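Local coordinates for protein choloylglycine hydrolase (Clostridium perfringens, PDB 2RLC) that hydrolyses glycine- and taurine-conjugated bile salts to free bile acids and can also join bile acids to amines, at residues A[16-21]-A[276-281]; A[75-80]-A[141-146]; A[81-86]-A[173-178]. All coordinates share one frame; numbering follows the deposited sequence.

Strand 13-21, near the N terminus, pairs with strand 274-282 in one antiparallel sheet; contact 1 closes this long loop through segments 16-21 and 276-281, with 254 residues between them. Contacts 2 and 3 are both nested inside it. Contact 2 joins strand 76-81 to strand 141-146 in a second antiparallel sheet, and contact 3 joins the loop just after the first of these strands to the loop before helix 178-185. Because the segments of contacts 2 and 3 alternate, the two cross. Contacts 1 and 2 touch where Arg17 NH2 reaches Gly79 O at 2.8 Å, and both meet cholate; contact 3 bears on glycine, its centre about 17 Å from that of contact 1.

Contact 1: residues A[16-21]-A[276-281]; sequences GRNMDI and QYTSCM. With CHD (cholic acid), chain D.
The Tyr277 ring carries the CB of Met19 over one face, offset toward the rim, with CB 3.6 Å from the ring centroid and 19° off its normal, a CH-pi contact. Ser279 OG lies in the ring plane at its edge, while Arg17 CD approaches the Tyr277 ring obliquely. Met19 also covers one face of the Arg17 guanidinium, its terminal CE lying over the centre of that group; the selenomethionine chain reaches there by bending twice along its length. Within its own strand, the guanidinium is held by Arg17 NE bonding to Asn18 O at 3.0 Å. That oxygen lies in the guanidinium plane, although NE sits above the carbonyl plane. Arg17 NH2 points toward cholate O26, 2.9 Å away, and also bonds Gly79 O; Asp68 takes a salt bridge from NH1 and hydrogen bonds from Tyr277 OH and Ser279 OG. The two strands are central neighbours in one antiparallel sheet of the Ntn-hydrolase fold, 174° apart in direction, and Asp20 N bonds the oxidised nucleophile at position 1. On the opposite face of the sheet from Arg17 and Tyr277, the Asn18 and Thr278 side chains run side by side, and Thr278 OG1 donates to Asn18 OD1 at 2.7 Å. Farther along, Gln276 NE2 donates to Ile21 O at 2.9 Å from above the carbonyl plane, while Gln276 CG packs 3.6 Å from Ile21 CG1.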
loop_
_atom_site.group_PDB
_atom_site.type_symbol
_atom_site.label_atom_id
_atom_site.label_comp_id
_atom_site.label_asym_id
_atom_site.label_seq_id
_atom_site.Cartn_x
_atom_site.Cartn_y
_atom_site.Cartn_z
ATOM N N GLY A 16 -25.202 0.667 -13.980
ATOM C CA GLY A 16 -25.707 0.880 -12.632
ATOM C C GLY A 16 -24.683 1.442 -11.679
ATOM O O GLY A 16 -23.643 1.960 -12.096
ATOM N N ARG A 17 -24.981 1.324 -10.389
ATOM C CA ARG A 17 -24.200 1.996 -9.366
ATOM C C ARG A 17 -24.438 1.447 -7.971
ATOM O O ARG A 17 -25.492 0.866 -7.686
ATOM C CB ARG A 17 -24.521 3.498 -9.373
ATOM C CG ARG A 17 -26.011 3.840 -9.179
ATOM C CD ARG A 17 -26.366 4.119 -7.713
ATOM N NE ARG A 17 -25.594 5.236 -7.172
ATOM C CZ ARG A 17 -25.846 6.518 -7.424
ATOM N NH1 ARG A 17 -26.863 6.863 -8.204
ATOM N NH2 ARG A 17 -25.082 7.461 -6.888
ATOM N N ASN A 18 -23.436 1.642 -7.120
ATOM C CA ASN A 18 -23.594 1.596 -5.676
ATOM C C ASN A 18 -24.003 2.981 -5.200
ATOM O O ASN A 18 -23.405 3.980 -5.610
ATOM C CB ASN A 18 -22.269 1.237 -5.003
ATOM C CG ASN A 18 -21.973 -0.250 -5.025
ATOM O OD1 ASN A 18 -22.843 -1.072 -5.299
ATOM N ND2 ASN A 18 -20.731 -0.599 -4.710
HETATM N N MSE A 19 -25.018 3.033 -4.341
HETATM C CA MSE A 19 -25.392 4.258 -3.647
HETATM C C MSE A 19 -24.781 4.217 -2.256
HETATM O O MSE A 19 -25.204 3.423 -1.417
HETATM C CB MSE A 19 -26.915 4.387 -3.555
HETATM C CG MSE A 19 -27.411 5.489 -2.612
HETATM SE SE MSE A 19 -26.880 7.260 -3.210
HETATM C CE MSE A 19 -27.910 7.323 -4.846
ATOM N N ASP A 20 -23.784 5.070 -2.024
ATOM C CA ASP A 20 -23.068 5.105 -0.751
ATOM C C ASP A 20 -23.388 6.386 0.012
ATOM O O ASP A 20 -22.790 7.433 -0.246
ATOM C CB ASP A 20 -21.551 5.000 -0.976
ATOM C CG ASP A 20 -21.158 3.805 -1.836
ATOM O OD1 ASP A 20 -21.906 2.802 -1.863
ATOM O OD2 ASP A 20 -20.089 3.874 -2.479
ATOM N N ILE A 21 -24.338 6.298 0.942
ATOM C CA ILE A 21 -24.752 7.448 1.767
ATOM C C ILE A 21 -25.080 7.013 3.198
ATOM O O ILE A 21 -25.289 5.827 3.455
ATOM C CB ILE A 21 -25.962 8.213 1.162
ATOM C CG1 ILE A 21 -27.114 7.252 0.850
ATOM C CG2 ILE A 21 -25.541 9.020 -0.074
ATOM C CD1 ILE A 21 -28.349 7.920 0.281
ATOM N N GLN A 276 -26.066 1.691 0.468
ATOM C CA GLN A 276 -27.486 1.560 0.767
ATOM C C GLN A 276 -28.177 0.656 -0.235
ATOM O O GLN A 276 -28.977 -0.201 0.145
ATOM C CB GLN A 276 -28.157 2.936 0.806
ATOM C CG GLN A 276 -27.608 3.860 1.893
ATOM C CD GLN A 276 -28.089 3.498 3.293
ATOM O OE1 GLN A 276 -28.864 2.556 3.480
ATOM N NE2 GLN A 276 -27.621 4.246 4.288
ATOM N N TYR A 277 -27.863 0.854 -1.513
ATOM C CA TYR A 277 -28.359 -0.017 -2.569
ATOM C C TYR A 277 -27.383 -0.159 -3.726
ATOM O O TYR A 277 -26.468 0.658 -3.903
ATOM C CB TYR A 277 -29.757 0.415 -3.057
ATOM C CG TYR A 277 -29.825 1.656 -3.926
ATOM C CD1 TYR A 277 -29.592 1.588 -5.306
ATOM C CD2 TYR A 277 -30.177 2.889 -3.380
ATOM C CE1 TYR A 277 -29.675 2.723 -6.109
ATOM C CE2 TYR A 277 -30.270 4.028 -4.177
ATOM C CZ TYR A 277 -30.012 3.940 -5.533
ATOM O OH TYR A 277 -30.105 5.075 -6.306
ATOM N N THR A 278 -27.583 -1.221 -4.496
ATOM C CA THR A 278 -26.866 -1.437 -5.739
ATOM C C THR A 278 -27.893 -1.652 -6.838
ATOM O O THR A 278 -28.713 -2.570 -6.755
ATOM C CB THR A 278 -25.929 -2.661 -5.652
ATOM O OG1 THR A 278 -24.984 -2.468 -4.592
ATOM C CG2 THR A 278 -25.179 -2.860 -6.969
ATOM N N SER A 279 -27.851 -0.800 -7.860
ATOM C CA SER A 279 -28.745 -0.933 -9.000
ATOM C C SER A 279 -27.996 -1.423 -10.226
ATOM O O SER A 279 -26.812 -1.134 -10.403
ATOM C CB SER A 279 -29.452 0.387 -9.310
ATOM O OG SER A 279 -28.531 1.402 -9.668
ATOM N N CYS A 280 -28.700 -2.182 -11.053
ATOM C CA CYS A 280 -28.186 -2.631 -12.336
ATOM C C CYS A 280 -29.297 -2.582 -13.375
ATOM O O CYS A 280 -30.319 -3.256 -13.242
ATOM C CB CYS A 280 -27.622 -4.045 -12.227
ATOM S SG CYS A 280 -26.951 -4.651 -13.782
HETATM N N MSE A 281 -29.092 -1.776 -14.410
HETATM C CA MSE A 281 -30.087 -1.603 -15.455
HETATM C C MSE A 281 -29.716 -2.392 -16.699
HETATM O O MSE A 281 -28.634 -2.211 -17.262
HETATM C CB MSE A 281 -30.244 -0.122 -15.793
HETATM C CG MSE A 281 -30.718 0.717 -14.620
HETATM SE SE MSE A 281 -30.532 2.613 -14.959
HETATM C CE MSE A 281 -28.992 2.967 -13.812
HETATM C C1 CHD D . -33.689 16.249 -0.895
HETATM C C2 CHD D . -32.563 16.749 0.011
HETATM C C3 CHD D . -32.300 18.234 -0.206
HETATM O O3 CHD D . -31.152 18.620 0.554
HETATM C C4 CHD D . -32.040 18.526 -1.682
HETATM C C5 CHD D . -33.097 17.946 -2.641
HETATM C C6 CHD D . -32.682 18.231 -4.093
HETATM C C7 CHD D . -31.597 17.296 -4.645
HETATM O O7 CHD D . -30.319 17.720 -4.147
HETATM C C8 CHD D . -31.851 15.807 -4.343
HETATM C C9 CHD D . -32.265 15.560 -2.875
HETATM C C10 CHD D . -33.426 16.459 -2.393
HETATM C C11 CHD D . -32.460 14.058 -2.575
HETATM C C12 CHD D . -31.258 13.194 -2.987
HETATM O O12 CHD D . -30.156 13.455 -2.103
HETATM C C13 CHD D . -30.858 13.424 -4.456
HETATM C C14 CHD D . -30.627 14.925 -4.632
HETATM C C15 CHD D . -29.891 15.098 -5.966
HETATM C C16 CHD D . -29.122 13.768 -6.107
HETATM C C17 CHD D . -29.462 12.934 -4.857
HETATM C C18 CHD D . -31.941 12.868 -5.393
HETATM C C19 CHD D . -34.742 16.107 -3.089
HETATM C C20 CHD D . -29.223 11.423 -5.065
HETATM C C21 CHD D . -29.484 10.584 -3.814
HETATM C C22 CHD D . -27.820 11.114 -5.601
HETATM C C23 CHD D . -26.697 11.717 -4.750
HETATM O O25 CHD D . -24.868 10.953 -3.458
HETATM C C24 CHD D . -25.617 10.713 -4.430
HETATM O O26 CHD D . -25.509 9.689 -5.139
#

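Contact 2: residues A[75-80]-A[141-146]; sequences LGCAGL and LHWMIS. With CHD (cholic acid), chain D.
His142 ND1 donates to Leu80 O at 3.1 Å, with the oxygen in the imidazole plane but ND1 well above the carbonyl plane. The same oxygen takes the backbone His142 N at 2.9 Å, so two donors of one residue grip it. Leu80 CB lies 3.6 Å from His142 CE1. A chi1 of 68°, which sets the imidazole between backbone N and carbonyl carbon, turns ND1 back toward strand 76-81. On the other face, Trp143 CD1 comes within 3.5 Å of Gly79 CA, and Cys77 SG meets the indole obliquely, 4.9 Å from its five-membered ring centroid. Cys77 SG also touches Ile145 CG1 at 3.7 Å. At the pocket end, Leu141 CD2 packs 3.7 Å from cholate C23. In the next shell, Phe82 stacks on His142, Phe104 meets Trp143, and helix 104-111 covers Cys77 and Ile145. Paired backbone bonds at Gly76-Ser146, Ala78-Met144 and Leu80-His142, with strand directions 155° apart, make this a regular antiparallel pair within a sheet of the Ntn-hydrolase fold, one end of which borders the bile-acid pocket.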
loop_
_atom_site.group_PDB
_atom_site.type_symbol
_atom_site.label_atom_id
_atom_site.label_comp_id
_atom_site.label_asym_id
_atom_site.label_seq_id
_atom_site.Cartn_x
_atom_site.Cartn_y
_atom_site.Cartn_z
ATOM N N LEU A 75 -31.242 4.413 -22.769
ATOM C CA LEU A 75 -30.306 5.390 -22.217
ATOM C C LEU A 75 -30.359 5.376 -20.696
ATOM O O LEU A 75 -31.437 5.434 -20.104
ATOM C CB LEU A 75 -30.592 6.800 -22.749
ATOM C CG LEU A 75 -29.646 7.924 -22.315
ATOM C CD1 LEU A 75 -28.259 7.741 -22.924
ATOM C CD2 LEU A 75 -30.217 9.283 -22.686
ATOM N N GLY A 76 -29.186 5.290 -20.074
ATOM C CA GLY A 76 -29.068 5.293 -18.621
ATOM C C GLY A 76 -28.237 6.454 -18.113
ATOM O O GLY A 76 -27.310 6.911 -18.783
ATOM N N CYS A 77 -28.578 6.938 -16.923
ATOM C CA CYS A 77 -27.840 8.019 -16.293
ATOM C C CYS A 77 -27.811 7.817 -14.786
ATOM O O CYS A 77 -28.812 7.417 -14.190
ATOM C CB CYS A 77 -28.470 9.374 -16.635
ATOM S SG CYS A 77 -27.576 10.801 -15.991
ATOM N N ALA A 78 -26.654 8.074 -14.182
ATOM C CA ALA A 78 -26.518 8.026 -12.731
ATOM C C ALA A 78 -25.832 9.280 -12.223
ATOM O O ALA A 78 -24.857 9.744 -12.816
ATOM C CB ALA A 78 -25.743 6.778 -12.300
ATOM N N GLY A 79 -26.355 9.830 -11.131
ATOM C CA GLY A 79 -25.736 10.964 -10.459
ATOM C C GLY A 79 -24.946 10.492 -9.254
ATOM O O GLY A 79 -25.471 9.772 -8.400
ATOM N N LEU A 80 -23.677 10.888 -9.197
ATOM C CA LEU A 80 -22.779 10.491 -8.113
ATOM C C LEU A 80 -22.197 11.726 -7.431
ATOM O O LEU A 80 -22.015 12.765 -8.071
ATOM C CB LEU A 80 -21.653 9.584 -8.639
ATOM C CG LEU A 80 -21.957 8.138 -9.066
ATOM C CD1 LEU A 80 -22.768 8.051 -10.359
ATOM C CD2 LEU A 80 -20.661 7.351 -9.226
ATOM N N LEU A 141 -22.681 17.152 -7.522
ATOM C CA LEU A 141 -22.827 15.971 -8.373
ATOM C C LEU A 141 -22.005 15.990 -9.656
ATOM O O LEU A 141 -21.668 17.050 -10.189
ATOM C CB LEU A 141 -24.299 15.771 -8.760
ATOM C CG LEU A 141 -25.352 15.481 -7.690
ATOM C CD1 LEU A 141 -26.737 15.565 -8.311
ATOM C CD2 LEU A 141 -25.129 14.121 -7.046
ATOM N N HIS A 142 -21.680 14.789 -10.124
ATOM C CA HIS A 142 -21.297 14.557 -11.508
ATOM C C HIS A 142 -22.036 13.316 -12.007
ATOM O O HIS A 142 -22.555 12.531 -11.204
ATOM C CB HIS A 142 -19.768 14.491 -11.688
ATOM C CG HIS A 142 -19.109 13.298 -11.062
ATOM N ND1 HIS A 142 -19.645 12.610 -9.994
ATOM C CD2 HIS A 142 -17.923 12.703 -11.332
ATOM C CE1 HIS A 142 -18.832 11.625 -9.654
ATOM N NE2 HIS A 142 -17.778 11.662 -10.448
ATOM N N TRP A 143 -22.122 13.158 -13.323
ATOM C CA TRP A 143 -22.993 12.141 -13.900
ATOM C C TRP A 143 -22.273 11.211 -14.857
ATOM O O TRP A 143 -21.351 11.618 -15.565
ATOM C CB TRP A 143 -24.179 12.790 -14.622
ATOM C CG TRP A 143 -25.076 13.588 -13.721
ATOM C CD1 TRP A 143 -26.234 13.165 -13.135
ATOM C CD2 TRP A 143 -24.888 14.947 -13.305
ATOM N NE1 TRP A 143 -26.779 14.174 -12.377
ATOM C CE2 TRP A 143 -25.975 15.280 -12.464
ATOM C CE3 TRP A 143 -23.912 15.918 -13.567
ATOM C CZ2 TRP A 143 -26.111 16.545 -11.877
ATOM C CZ3 TRP A 143 -24.045 17.174 -12.980
ATOM C CH2 TRP A 143 -25.140 17.475 -12.146
HETATM N N MSE A 144 -22.707 9.955 -14.864
HETATM C CA MSE A 144 -22.290 9.002 -15.880
HETATM C C MSE A 144 -23.498 8.640 -16.727
HETATM O O MSE A 144 -24.569 8.332 -16.202
HETATM C CB MSE A 144 -21.674 7.753 -15.248
HETATM C CG MSE A 144 -21.082 6.788 -16.259
HETATM SE SE MSE A 144 -20.070 5.373 -15.397
HETATM C CE MSE A 144 -19.938 4.135 -16.885
ATOM N N ILE A 145 -23.323 8.703 -18.042
ATOM C CA ILE A 145 -24.398 8.412 -18.983
ATOM C C ILE A 145 -23.924 7.297 -19.911
ATOM O O ILE A 145 -22.779 7.303 -20.361
ATOM C CB ILE A 145 -24.803 9.675 -19.796
ATOM C CG1 ILE A 145 -25.191 10.821 -18.851
ATOM C CG2 ILE A 145 -25.945 9.364 -20.757
ATOM C CD1 ILE A 145 -25.233 12.193 -19.500
ATOM N N SER A 146 -24.806 6.338 -20.177
ATOM C CA SER A 146 -24.458 5.149 -20.948
ATOM C C SER A 146 -25.675 4.643 -21.719
ATOM O O SER A 146 -26.810 4.816 -21.275
ATOM C CB SER A 146 -23.934 4.058 -20.008
ATOM O OG SER A 146 -23.202 3.071 -20.712
HETATM C C1 CHD D . -33.689 16.249 -0.895
HETATM C C2 CHD D . -32.563 16.749 0.011
HETATM C C3 CHD D . -32.300 18.234 -0.206
HETATM O O3 CHD D . -31.152 18.620 0.554
HETATM C C4 CHD D . -32.040 18.526 -1.682
HETATM C C5 CHD D . -33.097 17.946 -2.641
HETATM C C6 CHD D . -32.682 18.231 -4.093
HETATM C C7 CHD D . -31.597 17.296 -4.645
HETATM O O7 CHD D . -30.319 17.720 -4.147
HETATM C C8 CHD D . -31.851 15.807 -4.343
HETATM C C9 CHD D . -32.265 15.560 -2.875
HETATM C C10 CHD D . -33.426 16.459 -2.393
HETATM C C11 CHD D . -32.460 14.058 -2.575
HETATM C C12 CHD D . -31.258 13.194 -2.987
HETATM O O12 CHD D . -30.156 13.455 -2.103
HETATM C C13 CHD D . -30.858 13.424 -4.456
HETATM C C14 CHD D . -30.627 14.925 -4.632
HETATM C C15 CHD D . -29.891 15.098 -5.966
HETATM C C16 CHD D . -29.122 13.768 -6.107
HETATM C C17 CHD D . -29.462 12.934 -4.857
HETATM C C18 CHD D . -31.941 12.868 -5.393
HETATM C C19 CHD D . -34.742 16.107 -3.089
HETATM C C20 CHD D . -29.223 11.423 -5.065
HETATM C C21 CHD D . -29.484 10.584 -3.814
HETATM C C22 CHD D . -27.820 11.114 -5.601
HETATM C C23 CHD D . -26.697 11.717 -4.750
HETATM O O25 CHD D . -24.868 10.953 -3.458
HETATM C C24 CHD D . -25.617 10.713 -4.430
HETATM O O26 CHD D . -25.509 9.689 -5.139
#

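Contact 3: residues A[81-86]-A[173-178]; sequences NFPVYV and TNSPTF. With GLY (glycine), chain E.
With chi1 at -47°, Asn174 places its CG anti to its carbonyl carbon and swings the amide over toward Asn81, where ND2 donates to Asn81 O at 2.8 Å. The acceptor lies within 9° of the Asn174 amide plane, and the bond is fairly straight at 162°. Ser175 OG likewise stands anti to the carbonyl carbon and meets Pro83 O at 2.6 Å, in the carbonyl plane and on a lone pair. Pro83 O accepts from Tyr85 N as well, so the turn of its own loop and the neighbouring loop share one acceptor. These two loops form part of the glycine site of the Ntn-hydrolase active centre: Asn81 ND2 makes a weak bond to OXT of the bound glycine, and the amino N of that glycine makes another weak one to Asn174 OD1. Taurine binding by Asn81 fits the same place. Asn174 OD1 is held by Arg227 and by the amino group of the modified nucleophile at position 1, so one amide touches the amine of the product glycine, the nucleophile's amino group and the 81-86 loop. Beyond the polar pair, aromatic side chains pack on the second loop. Pro176, preceded by a cis peptide, lays CB over a face of the Tyr85 ring, 4.2 Å from its centroid, while Ser175 CB meets that ring's edge. Pro176 O lies in plane at the edge of the Phe82 ring, 3.7 Å from CE1, and Phe82 CZ approaches Thr177 CG2 at 4.1 Å. Leu209 of a second subunit packs on Pro83, Tyr85 and Pro176.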
loop_
_atom_site.group_PDB
_atom_site.type_symbol
_atom_site.label_atom_id
_atom_site.label_comp_id
_atom_site.label_asym_id
_atom_site.label_seq_id
_atom_site.Cartn_x
_atom_site.Cartn_y
_atom_site.Cartn_z
ATOM N N ASN A 81 -21.912 11.608 -6.134
ATOM C CA ASN A 81 -21.355 12.707 -5.347
ATOM C C ASN A 81 -20.043 13.223 -5.937
ATOM O O ASN A 81 -19.202 12.440 -6.380
ATOM C CB ASN A 81 -21.152 12.277 -3.887
ATOM C CG ASN A 81 -20.980 13.456 -2.945
ATOM O OD1 ASN A 81 -21.689 14.460 -3.044
ATOM N ND2 ASN A 81 -20.039 13.335 -2.013
ATOM N N PHE A 82 -19.886 14.544 -5.954
ATOM C CA PHE A 82 -18.722 15.184 -6.569
ATOM C C PHE A 82 -18.361 16.468 -5.804
ATOM O O PHE A 82 -18.546 17.576 -6.317
ATOM C CB PHE A 82 -19.019 15.464 -8.049
ATOM C CG PHE A 82 -17.820 15.877 -8.865
ATOM C CD1 PHE A 82 -16.664 15.099 -8.890
ATOM C CD2 PHE A 82 -17.872 17.024 -9.653
ATOM C CE1 PHE A 82 -15.564 15.480 -9.661
ATOM C CE2 PHE A 82 -16.778 17.412 -10.428
ATOM C CZ PHE A 82 -15.622 16.639 -10.432
ATOM N N PRO A 83 -17.848 16.323 -4.567
ATOM C CA PRO A 83 -17.552 17.501 -3.748
ATOM C C PRO A 83 -16.252 18.211 -4.135
ATOM O O PRO A 83 -15.381 17.615 -4.772
ATOM C CB PRO A 83 -17.444 16.922 -2.335
ATOM C CG PRO A 83 -16.976 15.521 -2.537
ATOM C CD PRO A 83 -17.528 15.065 -3.863
ATOM N N VAL A 84 -16.153 19.488 -3.756
ATOM C CA VAL A 84 -14.938 20.314 -3.907
ATOM C C VAL A 84 -14.652 20.798 -5.333
ATOM O O VAL A 84 -14.515 22.003 -5.562
ATOM C CB VAL A 84 -13.671 19.645 -3.275
ATOM C CG1 VAL A 84 -12.422 20.489 -3.513
ATOM C CG2 VAL A 84 -13.877 19.407 -1.782
ATOM N N TYR A 85 -14.563 19.870 -6.284
ATOM C CA TYR A 85 -14.153 20.205 -7.652
ATOM C C TYR A 85 -15.294 20.693 -8.544
ATOM O O TYR A 85 -15.050 21.244 -9.621
ATOM C CB TYR A 85 -13.422 19.026 -8.306
ATOM C CG TYR A 85 -12.105 18.695 -7.639
ATOM C CD1 TYR A 85 -10.924 19.328 -8.028
ATOM C CD2 TYR A 85 -12.043 17.757 -6.610
ATOM C CE1 TYR A 85 -9.710 19.030 -7.408
ATOM C CE2 TYR A 85 -10.839 17.453 -5.987
ATOM C CZ TYR A 85 -9.678 18.089 -6.390
ATOM O OH TYR A 85 -8.488 17.783 -5.769
ATOM N N VAL A 86 -16.530 20.494 -8.095
ATOM C CA VAL A 86 -17.707 20.953 -8.831
ATOM C C VAL A 86 -17.902 22.464 -8.654
ATOM O O VAL A 86 -17.463 23.042 -7.655
ATOM C CB VAL A 86 -18.985 20.175 -8.407
ATOM C CG1 VAL A 86 -19.577 20.736 -7.118
ATOM C CG2 VAL A 86 -20.018 20.174 -9.527
ATOM N N THR A 173 -16.367 7.070 -9.899
ATOM C CA THR A 173 -16.600 7.175 -8.461
ATOM C C THR A 173 -16.925 8.617 -8.087
ATOM O O THR A 173 -17.951 9.149 -8.507
ATOM C CB THR A 173 -15.437 6.607 -7.606
ATOM O OG1 THR A 173 -14.213 7.269 -7.938
ATOM C CG2 THR A 173 -15.286 5.092 -7.805
ATOM N N ASN A 174 -16.054 9.248 -7.307
ATOM C CA ASN A 174 -16.270 10.618 -6.871
ATOM C C ASN A 174 -15.052 11.478 -7.205
ATOM O O ASN A 174 -14.349 11.199 -8.177
ATOM C CB ASN A 174 -16.606 10.651 -5.377
ATOM C CG ASN A 174 -17.661 9.622 -4.989
ATOM O OD1 ASN A 174 -17.356 8.610 -4.357
ATOM N ND2 ASN A 174 -18.906 9.871 -5.385
ATOM N N SER A 175 -14.814 12.520 -6.413
ATOM C CA SER A 175 -13.670 13.414 -6.608
ATOM C C SER A 175 -12.327 12.687 -6.460
ATOM O O SER A 175 -12.240 11.700 -5.722
ATOM C CB SER A 175 -13.758 14.591 -5.638
ATOM O OG SER A 175 -14.945 15.321 -5.872
ATOM N N PRO A 176 -11.270 13.171 -7.151
ATOM C CA PRO A 176 -11.191 14.338 -8.042
ATOM C C PRO A 176 -11.830 14.139 -9.423
ATOM O O PRO A 176 -12.609 13.201 -9.627
ATOM C CB PRO A 176 -9.674 14.570 -8.188
ATOM C CG PRO A 176 -9.018 13.648 -7.198
ATOM C CD PRO A 176 -9.960 12.513 -7.033
ATOM N N THR A 177 -11.499 15.037 -10.351
ATOM C CA THR A 177 -12.040 15.025 -11.714
ATOM C C THR A 177 -11.727 13.723 -12.448
ATOM O O THR A 177 -10.785 13.008 -12.093
ATOM C CB THR A 177 -11.505 16.213 -12.545
ATOM O OG1 THR A 177 -10.077 16.127 -12.646
ATOM C CG2 THR A 177 -11.894 17.542 -11.909
ATOM N N PHE A 178 -12.518 13.424 -13.475
ATOM C CA PHE A 178 -12.399 12.163 -14.199
ATOM C C PHE A 178 -11.006 11.930 -14.779
ATOM O O PHE A 178 -10.465 10.827 -14.668
ATOM C CB PHE A 178 -13.464 12.054 -15.296
ATOM C CG PHE A 178 -13.461 10.728 -16.004
ATOM C CD1 PHE A 178 -13.887 9.574 -15.349
ATOM C CD2 PHE A 178 -13.020 10.630 -17.319
ATOM C CE1 PHE A 178 -13.879 8.348 -15.994
ATOM C CE2 PHE A 178 -13.012 9.408 -17.977
ATOM C CZ PHE A 178 -13.440 8.265 -17.313
HETATM N N GLY E . -19.051 8.478 -1.505
HETATM C CA GLY E . -19.154 9.906 -1.738
HETATM C C GLY E . -17.954 10.651 -1.211
HETATM O O GLY E . -17.527 10.368 -0.071
HETATM O OXT GLY E . -17.438 11.524 -1.941
#